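Local coordinates for protein farnesyl pyrophosphate synthetase (Staphylococcus aureus, PDB 5H9D) that probably makes heptaprenyl diphosphate, as the polyprenyl synthetase subunit of a two-chain enzyme, by magnesium-dependent condensation of isopentenyl diphosphate with allylic diphosphates, at residues I107-G110 and N111-A115; A70-L73 and I74-A77; V138-C141 and R142-F146; K12-Q15 and R16-A20. All blocks are in the same frame, centred on the assembly; numbering follows the deposited sequence.

How the contacts relate
All four contacts are packing between residues three or four apart along single helices of an all-helical chain, so their backbones differ little and their side chains tell them apart. Contacts 1 and 2 are buried, on neighbouring helices that meet where A77 packs on G110, L113 and L114; both are mainly apolar, with a few polar groups that have specific partners. Contacts 1 and 3 both border the companion subunit, whereas contacts 2 and 4 touch no other chain. Contact 3, partly buried, also turns E144 to the aspartate-rich motif. Contact 4, on the N-terminal helix 6-20, is the most charged and closest to the surface, yet its L17 reaches E72 and L73 of contact 2.

Contact 1. Residues I107-G110 and N111-A115; sequences ILTG and NFLLA
The flat amide of N111 turns one face to the carbonyl of I107: I107 O sits above the group, 3.3 Å from N111 CG, and is almost as near to OD1 and ND2. From there ND2 cannot use its N-H on I107 O; it donates instead to OD1 of N105 on the subunit 1 chain. The other flat group, the F112 ring, has T109 O at its edge and near its plane, 4.1 Å from F112 CD2. With CG anti to the backbone N (chi1 174°), the ring swings away from the preceding turn and reaches S32 of helix 26-38 and S23 of a loop. In this isoprenoid synthase fold helix 103-121 packs on helices 62-85 and 26-38 of its own chain and, with I107, L108, N111 and A115, on the companion subunit. I107 O has two donors, N111 N at 3.1 Å and H81 NE2 of helix 62-85. H81 directly precedes the first aspartate-rich motif. On the opposite flank T109 and L113 run side by side, T109 CG2 lying 4.1 Å from L113 CD1. Threonine suits this buried spot because its methyl joins the apolar packing while OG1 is bonded to T105 O, one turn back. The straightest backbone bond is here too, L113 N to T109 O at 2.9 Å with an N-H...O angle of 170°. G110 presents no side chain where helix 62-85 comes in, and its carbonyl oxygen, which accepts L114 N at 3.1 Å, lies against A77 CB.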
loop_
_atom_site.group_PDB
_atom_site.type_symbol
_atom_site.label_atom_id
_atom_site.label_comp_id
_atom_site.label_asym_id
_atom_site.label_seq_id
_atom_site.Cartn_x
_atom_site.Cartn_y
_atom_site.Cartn_z
ATOM N N ILE A 107 5.155 2.614 -11.131
ATOM C CA ILE A 107 3.881 1.982 -10.899
ATOM C C ILE A 107 4.108 0.469 -10.860
ATOM O O ILE A 107 3.594 -0.220 -9.990
ATOM C CB ILE A 107 2.887 2.388 -12.012
ATOM C CG1 ILE A 107 2.420 3.820 -11.763
ATOM C CG2 ILE A 107 1.688 1.470 -12.041
ATOM C CD1 ILE A 107 1.530 4.355 -12.886
ATOM N N LEU A 108 4.907 -0.026 -11.788
ATOM C CA LEU A 108 5.199 -1.426 -11.874
ATOM C C LEU A 108 5.962 -1.909 -10.661
ATOM O O LEU A 108 5.678 -3.016 -10.142
ATOM C CB LEU A 108 5.991 -1.734 -13.153
ATOM C CG LEU A 108 5.226 -1.758 -14.488
ATOM C CD1 LEU A 108 6.231 -2.058 -15.572
ATOM C CD2 LEU A 108 4.123 -2.827 -14.518
ATOM N N THR A 109 6.909 -1.092 -10.185
ATOM C CA THR A 109 7.709 -1.482 -9.027
ATOM C C THR A 109 6.807 -1.626 -7.809
ATOM O O THR A 109 6.942 -2.573 -7.036
ATOM C CB THR A 109 8.873 -0.483 -8.741
ATOM O OG1 THR A 109 9.667 -0.298 -9.920
ATOM C CG2 THR A 109 9.808 -1.074 -7.714
ATOM N N GLY A 110 5.874 -0.687 -7.664
ATOM C CA GLY A 110 4.937 -0.717 -6.563
ATOM C C GLY A 110 4.103 -1.985 -6.573
ATOM O O GLY A 110 3.878 -2.575 -5.515
ATOM N N ASN A 111 3.631 -2.409 -7.747
ATOM C CA ASN A 111 2.829 -3.635 -7.840
ATOM C C ASN A 111 3.697 -4.822 -7.433
ATOM O O ASN A 111 3.259 -5.738 -6.696
ATOM C CB ASN A 111 2.328 -3.880 -9.266
ATOM C CG ASN A 111 1.458 -2.765 -9.793
ATOM O OD1 ASN A 111 0.754 -2.102 -9.040
ATOM N ND2 ASN A 111 1.495 -2.565 -11.097
ATOM N N PHE A 112 4.931 -4.800 -7.936
ATOM C CA PHE A 112 5.909 -5.837 -7.649
ATOM C C PHE A 112 6.083 -6.002 -6.130
ATOM O O PHE A 112 5.892 -7.082 -5.589
ATOM C CB PHE A 112 7.219 -5.431 -8.350
ATOM C CG PHE A 112 8.401 -6.300 -8.048
ATOM C CD1 PHE A 112 8.483 -7.588 -8.548
ATOM C CD2 PHE A 112 9.471 -5.801 -7.297
ATOM C CE1 PHE A 112 9.616 -8.372 -8.312
ATOM C CE2 PHE A 112 10.596 -6.574 -7.058
ATOM C CZ PHE A 112 10.669 -7.863 -7.568
ATOM N N LEU A 113 6.413 -4.902 -5.464
ATOM C CA LEU A 113 6.670 -4.858 -4.025
ATOM C C LEU A 113 5.496 -5.353 -3.229
ATOM O O LEU A 113 5.644 -6.039 -2.218
ATOM C CB LEU A 113 7.051 -3.411 -3.586
ATOM C CG LEU A 113 8.418 -2.935 -4.115
ATOM C CD1 LEU A 113 8.750 -1.528 -3.731
ATOM C CD2 LEU A 113 9.474 -3.857 -3.553
ATOM N N LEU A 114 4.316 -4.997 -3.701
ATOM C CA LEU A 114 3.082 -5.372 -3.044
ATOM C C LEU A 114 2.819 -6.868 -3.214
ATOM O O LEU A 114 2.435 -7.533 -2.266
ATOM C CB LEU A 114 1.962 -4.583 -3.673
ATOM C CG LEU A 114 0.775 -4.224 -2.827
ATOM C CD1 LEU A 114 1.215 -3.174 -1.821
ATOM C CD2 LEU A 114 -0.334 -3.700 -3.764
ATOM N N ALA A 115 3.026 -7.394 -4.422
ATOM C CA ALA A 115 2.789 -8.817 -4.663
ATOM C C ALA A 115 3.680 -9.673 -3.774
ATOM O O ALA A 115 3.240 -10.710 -3.255
ATOM C CB ALA A 115 3.038 -9.168 -6.146
#

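Contact 2. Residues A70-L73 and I74-A77; sequences ALEL and IHMA
E72 and H75 run side by side; E72 is buried, and H75 is the partly exposed residue of the two segments. The carboxylate approaches the rim of the imidazole, E72 OE2 lying in the ring plane 3.7 Å from H75 CD2, and the two groups are turned 61° apart. Since E72 OE2 and H75 NE2 are 4.6 Å apart, the glutamate meets the ring through a C-H and forms no salt bridge with it. R42 forms a long, weak ion pair with the same oxygen. The well-buried side is apolar. I74 lays its CG1 branch back over the preceding turn, CD1 resting 3.6 Å from A70 O, while I74 N donates to that carbonyl at 3.1 Å. L73 CD2 lies 4.3 Å from M76 SD, a looser apolar contact; a flexible, apolar thioether suits this buried place, where L113 also meets it. L116 and L17 pack on L73, and L114 packs on A77, small enough for this close approach of helix 103-121. H75, with CG anti to the backbone N (chi1 176°), is directed instead toward R44 and a phosphate ion about 4 Å from its side chain, probably from the crystallisation liquor, though such ions often mark anion pockets. H75 beside R44, with an anion near the histidine, is consistent with the isopentenyl diphosphate pocket of polyprenyl synthetases.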
loop_
_atom_site.group_PDB
_atom_site.type_symbol
_atom_site.label_atom_id
_atom_site.label_comp_id
_atom_site.label_asym_id
_atom_site.label_seq_id
_atom_site.Cartn_x
_atom_site.Cartn_y
_atom_site.Cartn_z
ATOM N N ALA A 70 7.394 -8.789 5.062
ATOM C CA ALA A 70 6.160 -8.424 4.360
ATOM C C ALA A 70 5.729 -7.003 4.673
ATOM O O ALA A 70 5.364 -6.265 3.766
ATOM C CB ALA A 70 5.014 -9.390 4.720
ATOM N N LEU A 71 5.751 -6.619 5.943
ATOM C CA LEU A 71 5.334 -5.270 6.317
ATOM C C LEU A 71 6.178 -4.172 5.658
ATOM O O LEU A 71 5.634 -3.147 5.209
ATOM C CB LEU A 71 5.383 -5.090 7.839
ATOM C CG LEU A 71 4.162 -5.410 8.691
ATOM C CD1 LEU A 71 3.175 -4.266 8.504
ATOM C CD2 LEU A 71 3.555 -6.764 8.308
ATOM N N GLU A 72 7.498 -4.370 5.600
ATOM C CA GLU A 72 8.359 -3.356 5.009
ATOM C C GLU A 72 8.152 -3.292 3.504
ATOM O O GLU A 72 8.276 -2.241 2.913
ATOM C CB GLU A 72 9.818 -3.640 5.356
ATOM C CG GLU A 72 10.789 -2.486 5.150
ATOM C CD GLU A 72 10.435 -1.230 5.925
ATOM O OE1 GLU A 72 9.559 -1.313 6.804
ATOM O OE2 GLU A 72 11.022 -0.151 5.662
ATOM N N LEU A 73 7.816 -4.415 2.875
ATOM C CA LEU A 73 7.595 -4.427 1.428
ATOM C C LEU A 73 6.288 -3.696 1.068
ATOM O O LEU A 73 6.237 -3.002 0.057
ATOM C CB LEU A 73 7.584 -5.870 0.901
ATOM C CG LEU A 73 8.857 -6.737 0.927
ATOM C CD1 LEU A 73 8.571 -8.197 0.592
ATOM C CD2 LEU A 73 9.858 -6.196 -0.062
ATOM N N ILE A 74 5.243 -3.845 1.893
ATOM C CA ILE A 74 3.963 -3.170 1.660
ATOM C C ILE A 74 4.171 -1.658 1.915
ATOM O O ILE A 74 3.660 -0.802 1.181
ATOM C CB ILE A 74 2.822 -3.730 2.602
ATOM C CG1 ILE A 74 2.404 -5.133 2.144
ATOM C CG2 ILE A 74 1.582 -2.830 2.541
ATOM C CD1 ILE A 74 1.798 -5.999 3.247
ATOM N N HIS A 75 4.911 -1.343 2.971
ATOM C CA HIS A 75 5.244 0.037 3.288
ATOM C C HIS A 75 5.927 0.703 2.071
ATOM O O HIS A 75 5.556 1.807 1.638
ATOM C CB HIS A 75 6.182 0.041 4.482
ATOM C CG HIS A 75 6.679 1.397 4.860
ATOM N ND1 HIS A 75 5.872 2.518 4.842
ATOM C CD2 HIS A 75 7.895 1.810 5.289
ATOM C CE1 HIS A 75 6.572 3.563 5.244
ATOM N NE2 HIS A 75 7.801 3.160 5.520
ATOM N N MET A 76 6.933 0.009 1.535
ATOM C CA MET A 76 7.696 0.442 0.367
ATOM C C MET A 76 6.814 0.588 -0.874
ATOM O O MET A 76 6.955 1.548 -1.642
ATOM C CB MET A 76 8.788 -0.562 0.052
ATOM C CG MET A 76 9.915 -0.632 1.030
ATOM S SD MET A 76 10.971 -2.097 0.734
ATOM C CE MET A 76 12.036 -1.528 -0.577
ATOM N N ALA A 77 5.921 -0.365 -1.105
ATOM C CA ALA A 77 5.058 -0.222 -2.269
ATOM C C ALA A 77 4.328 1.122 -2.123
ATOM O O ALA A 77 4.228 1.897 -3.061
ATOM C CB ALA A 77 4.037 -1.411 -2.366
#

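Contact 3. Residues V138-C141 and R142-F146; sequences VDVC and RGELF
R142 N donates to V138 O at 2.9 Å in a nearly straight bond, with an N-H...O angle of 169°. The next two amides do likewise: G143 N reaches D139 O at 2.8 Å, more bent at 140°, and E144 N meets V140 O at 2.9 Å. The arginine side chain finds its partner elsewhere. Its CG stands between the backbone N and the carbonyl carbon (chi1 65°), which lays the aliphatic part against the turn before, CG being 3.4 Å from D139 O. The nearby D139 carboxylate forms no salt bridge with it, for D139 OD1 and R142 NE are 5.2 Å apart; R142 NH2 donates to R15 O of the subunit 1 chain. Helix 127-150 thus belongs to the subunit interface of this isoprenoid synthase fold, where V138 and L145 also pack on leucines of that companion chain. A long arginine suits such a border, its methylenes covering backbone while the guanidinium crosses to the other chain. R142 O accepts F146 N at 3.0 Å and lies above one face of the F146 ring, offset toward its rim, with R142 NH1 at the ring's edge. On another flank V140 and E144 run together, V140 CG1 3.6 Å from E144 OE1. The other carboxylate oxygen, E144 OE2, is close to D82 OD1, a like charge from the first aspartate-rich motif, which in this family binds magnesium.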
loop_
_atom_site.group_PDB
_atom_site.type_symbol
_atom_site.label_atom_id
_atom_site.label_comp_id
_atom_site.label_asym_id
_atom_site.label_seq_id
_atom_site.Cartn_x
_atom_site.Cartn_y
_atom_site.Cartn_z
ATOM N N VAL A 138 -7.250 -1.974 2.750
ATOM C CA VAL A 138 -8.338 -1.327 2.012
ATOM C C VAL A 138 -8.648 0.035 2.653
ATOM O O VAL A 138 -8.863 1.024 1.946
ATOM C CB VAL A 138 -9.661 -2.144 2.054
ATOM C CG1 VAL A 138 -10.638 -1.585 1.031
ATOM C CG2 VAL A 138 -9.406 -3.595 1.806
ATOM N N ASP A 139 -8.685 0.073 3.988
ATOM C CA ASP A 139 -8.981 1.311 4.700
ATOM C C ASP A 139 -7.861 2.291 4.501
ATOM O O ASP A 139 -8.093 3.507 4.409
ATOM C CB ASP A 139 -9.186 1.067 6.201
ATOM C CG ASP A 139 -10.274 0.034 6.489
ATOM O OD1 ASP A 139 -11.361 0.080 5.868
ATOM O OD2 ASP A 139 -10.036 -0.832 7.347
ATOM N N VAL A 140 -6.644 1.769 4.422
ATOM C CA VAL A 140 -5.530 2.650 4.208
ATOM C C VAL A 140 -5.766 3.348 2.902
ATOM O O VAL A 140 -5.778 4.561 2.848
ATOM C CB VAL A 140 -4.189 1.918 4.135
ATOM C CG1 VAL A 140 -3.107 2.917 3.762
ATOM C CG2 VAL A 140 -3.856 1.291 5.471
ATOM N N CYS A 141 -6.003 2.574 1.854
ATOM C CA CYS A 141 -6.209 3.136 0.530
ATOM C C CYS A 141 -7.373 4.096 0.445
ATOM O O CYS A 141 -7.232 5.182 -0.115
ATOM C CB CYS A 141 -6.382 2.022 -0.513
ATOM S SG CYS A 141 -5.027 0.792 -0.570
ATOM N N ARG A 142 -8.526 3.719 0.979
ATOM C CA ARG A 142 -9.646 4.645 0.881
ATOM C C ARG A 142 -9.267 5.876 1.678
ATOM O O ARG A 142 -9.703 6.987 1.365
ATOM C CB ARG A 142 -10.986 4.008 1.332
ATOM C CG ARG A 142 -11.138 3.598 2.811
ATOM C CD ARG A 142 -12.264 2.560 2.913
ATOM N NE ARG A 142 -13.219 2.758 1.818
ATOM C CZ ARG A 142 -14.307 3.520 1.899
ATOM N NH1 ARG A 142 -14.590 4.143 3.030
ATOM N NH2 ARG A 142 -15.089 3.698 0.842
ATOM N N GLY A 143 -8.415 5.689 2.681
ATOM C CA GLY A 143 -7.952 6.832 3.438
ATOM C C GLY A 143 -7.209 7.758 2.482
ATOM O O GLY A 143 -7.624 8.892 2.243
ATOM N N GLU A 144 -6.117 7.259 1.900
ATOM C CA GLU A 144 -5.313 8.040 0.961
ATOM C C GLU A 144 -6.159 8.775 -0.055
ATOM O O GLU A 144 -5.758 9.824 -0.548
ATOM C CB GLU A 144 -4.293 7.142 0.248
ATOM C CG GLU A 144 -2.978 6.951 1.042
ATOM C CD GLU A 144 -2.079 5.848 0.471
ATOM O OE1 GLU A 144 -2.396 4.652 0.694
ATOM O OE2 GLU A 144 -1.062 6.173 -0.201
ATOM N N LEU A 145 -7.333 8.232 -0.356
ATOM C CA LEU A 145 -8.224 8.861 -1.311
ATOM C C LEU A 145 -8.986 10.039 -0.695
ATOM O O LEU A 145 -9.114 11.097 -1.325
ATOM C CB LEU A 145 -9.209 7.836 -1.882
ATOM C CG LEU A 145 -8.737 6.985 -3.070
ATOM C CD1 LEU A 145 -9.720 5.862 -3.333
ATOM C CD2 LEU A 145 -8.589 7.857 -4.276
ATOM N N PHE A 146 -9.497 9.870 0.524
ATOM C CA PHE A 146 -10.226 10.979 1.156
ATOM C C PHE A 146 -9.291 12.158 1.415
ATOM O O PHE A 146 -9.720 13.304 1.401
ATOM C CB PHE A 146 -10.909 10.541 2.464
ATOM C CG PHE A 146 -11.991 9.521 2.257
ATOM C CD1 PHE A 146 -12.860 9.629 1.184
ATOM C CD2 PHE A 146 -12.104 8.420 3.093
ATOM C CE1 PHE A 146 -13.811 8.661 0.943
ATOM C CE2 PHE A 146 -13.068 7.439 2.853
ATOM C CZ PHE A 146 -13.916 7.564 1.775
#

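Contact 4. Residues K12-Q15 and R16-A20; sequences KVEQ and RLEKA
K12 O is gripped twice by R16: by the side-chain NE at 3.1 Å and, weakly, by the backbone N at 3.4 Å. A bend at chi3 (-86°) folds the arginine back along its own helix and brings NE to K12 O, which it meets from above the carbonyl plane and not on a lone pair. This leaves the rest of the guanidinium for other work: NH1 makes a salt bridge with E62, and Y65 provides a cation-pi partner. Helix 6-20 is thereby fixed to the start of helix 62-85, as an N-terminal helix laid on the isoprenoid synthase core; it falls within a predicted coiled coil. The face turned inward is apolar, with V13 CG1 4.4 Å from L17 CD1 and L17 continuing onto L36 and L73. E14 crosses L17 obliquely, its OE2 3.6 Å from L17 CD1, and its acid end is paired with R42, which suits a glutamate at the margin of the core. E18 follows one turn on, its N-H donating to E14 O with E18 N 3.0 Å away. Their like-charged carboxylates stay apart, E14 OE1 and E18 OE2 being separated by 5.0 Å, with the two planes turned 81° apart.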
loop_
_atom_site.group_PDB
_atom_site.type_symbol
_atom_site.label_atom_id
_atom_site.label_comp_id
_atom_site.label_asym_id
_atom_site.label_seq_id
_atom_site.Cartn_x
_atom_site.Cartn_y
_atom_site.Cartn_z
ATOM N N LYS A 12 18.852 -8.862 10.074
ATOM C CA LYS A 12 18.339 -10.122 9.610
ATOM C C LYS A 12 17.108 -9.852 8.757
ATOM O O LYS A 12 16.880 -10.525 7.760
ATOM C CB LYS A 12 18.033 -11.025 10.795
ATOM C CG LYS A 12 19.199 -11.099 11.743
ATOM C CD LYS A 12 19.472 -12.494 12.224
ATOM C CE LYS A 12 18.536 -12.915 13.308
ATOM N NZ LYS A 12 19.026 -14.175 13.937
ATOM N N VAL A 13 16.316 -8.854 9.123
ATOM C CA VAL A 13 15.157 -8.564 8.300
ATOM C C VAL A 13 15.583 -7.861 7.003
ATOM O O VAL A 13 14.979 -8.055 5.956
ATOM C CB VAL A 13 14.112 -7.707 9.059
ATOM C CG1 VAL A 13 13.060 -7.192 8.096
ATOM C CG2 VAL A 13 13.422 -8.555 10.128
ATOM N N GLU A 14 16.646 -7.079 7.068
ATOM C CA GLU A 14 17.134 -6.331 5.909
ATOM C C GLU A 14 17.760 -7.232 4.836
ATOM O O GLU A 14 17.735 -6.922 3.650
ATOM C CB GLU A 14 18.181 -5.312 6.382
ATOM C CG GLU A 14 18.512 -4.240 5.378
ATOM C CD GLU A 14 17.339 -3.313 5.156
ATOM O OE1 GLU A 14 17.473 -2.358 4.357
ATOM O OE2 GLU A 14 16.283 -3.544 5.793
ATOM N N GLN A 15 18.355 -8.334 5.283
ATOM C CA GLN A 15 19.007 -9.299 4.406
ATOM C C GLN A 15 17.988 -10.180 3.715
ATOM O O GLN A 15 18.214 -10.636 2.602
ATOM C CB GLN A 15 19.982 -10.123 5.223
ATOM C CG GLN A 15 21.310 -9.438 5.339
ATOM C CD GLN A 15 22.173 -9.994 6.439
ATOM O OE1 GLN A 15 22.130 -11.184 6.756
ATOM N NE2 GLN A 15 22.989 -9.131 7.026
ATOM N N ARG A 16 16.861 -10.387 4.393
ATOM C CA ARG A 16 15.731 -11.154 3.907
ATOM C C ARG A 16 14.983 -10.259 2.908
ATOM O O ARG A 16 14.343 -10.749 1.971
ATOM C CB ARG A 16 14.830 -11.526 5.086
ATOM C CG ARG A 16 14.756 -13.022 5.389
ATOM C CD ARG A 16 14.489 -13.364 6.862
ATOM N NE ARG A 16 15.767 -13.394 7.562
ATOM C CZ ARG A 16 16.170 -14.358 8.388
ATOM N NH1 ARG A 16 15.380 -15.395 8.637
ATOM N NH2 ARG A 16 17.378 -14.292 8.939
ATOM N N LEU A 17 15.067 -8.944 3.105
ATOM C CA LEU A 17 14.441 -8.005 2.187
ATOM C C LEU A 17 15.255 -7.931 0.913
ATOM O O LEU A 17 14.699 -7.837 -0.179
ATOM C CB LEU A 17 14.361 -6.612 2.778
ATOM C CG LEU A 17 13.094 -6.300 3.563
ATOM C CD1 LEU A 17 13.328 -4.994 4.315
ATOM C CD2 LEU A 17 11.881 -6.225 2.635
ATOM N N GLU A 18 16.574 -7.957 1.053
ATOM C CA GLU A 18 17.461 -7.908 -0.095
ATOM C C GLU A 18 17.276 -9.125 -1.011
ATOM O O GLU A 18 17.365 -9.002 -2.244
ATOM C CB GLU A 18 18.913 -7.809 0.371
ATOM C CG GLU A 18 19.328 -6.399 0.760
ATOM C CD GLU A 18 20.660 -6.354 1.495
ATOM O OE1 GLU A 18 21.481 -7.280 1.339
ATOM O OE2 GLU A 18 20.884 -5.376 2.231
ATOM N N LYS A 19 17.030 -10.301 -0.435
ATOM C CA LYS A 19 16.815 -11.443 -1.310
ATOM C C LYS A 19 15.439 -11.327 -1.987
ATOM O O LYS A 19 15.323 -11.484 -3.207
ATOM C CB LYS A 19 16.869 -12.758 -0.546
ATOM C CG LYS A 19 16.721 -13.964 -1.464
ATOM C CD LYS A 19 16.282 -15.197 -0.693
ATOM C CE LYS A 19 16.090 -16.411 -1.603
ATOM N NZ LYS A 19 15.806 -17.631 -0.799
ATOM N N ALA A 20 14.409 -11.041 -1.190
ATOM C CA ALA A 20 13.041 -10.905 -1.669
ATOM C C ALA A 20 12.869 -9.943 -2.836
ATOM O O ALA A 20 11.960 -10.075 -3.633
ATOM C CB ALA A 20 12.153 -10.485 -0.518
#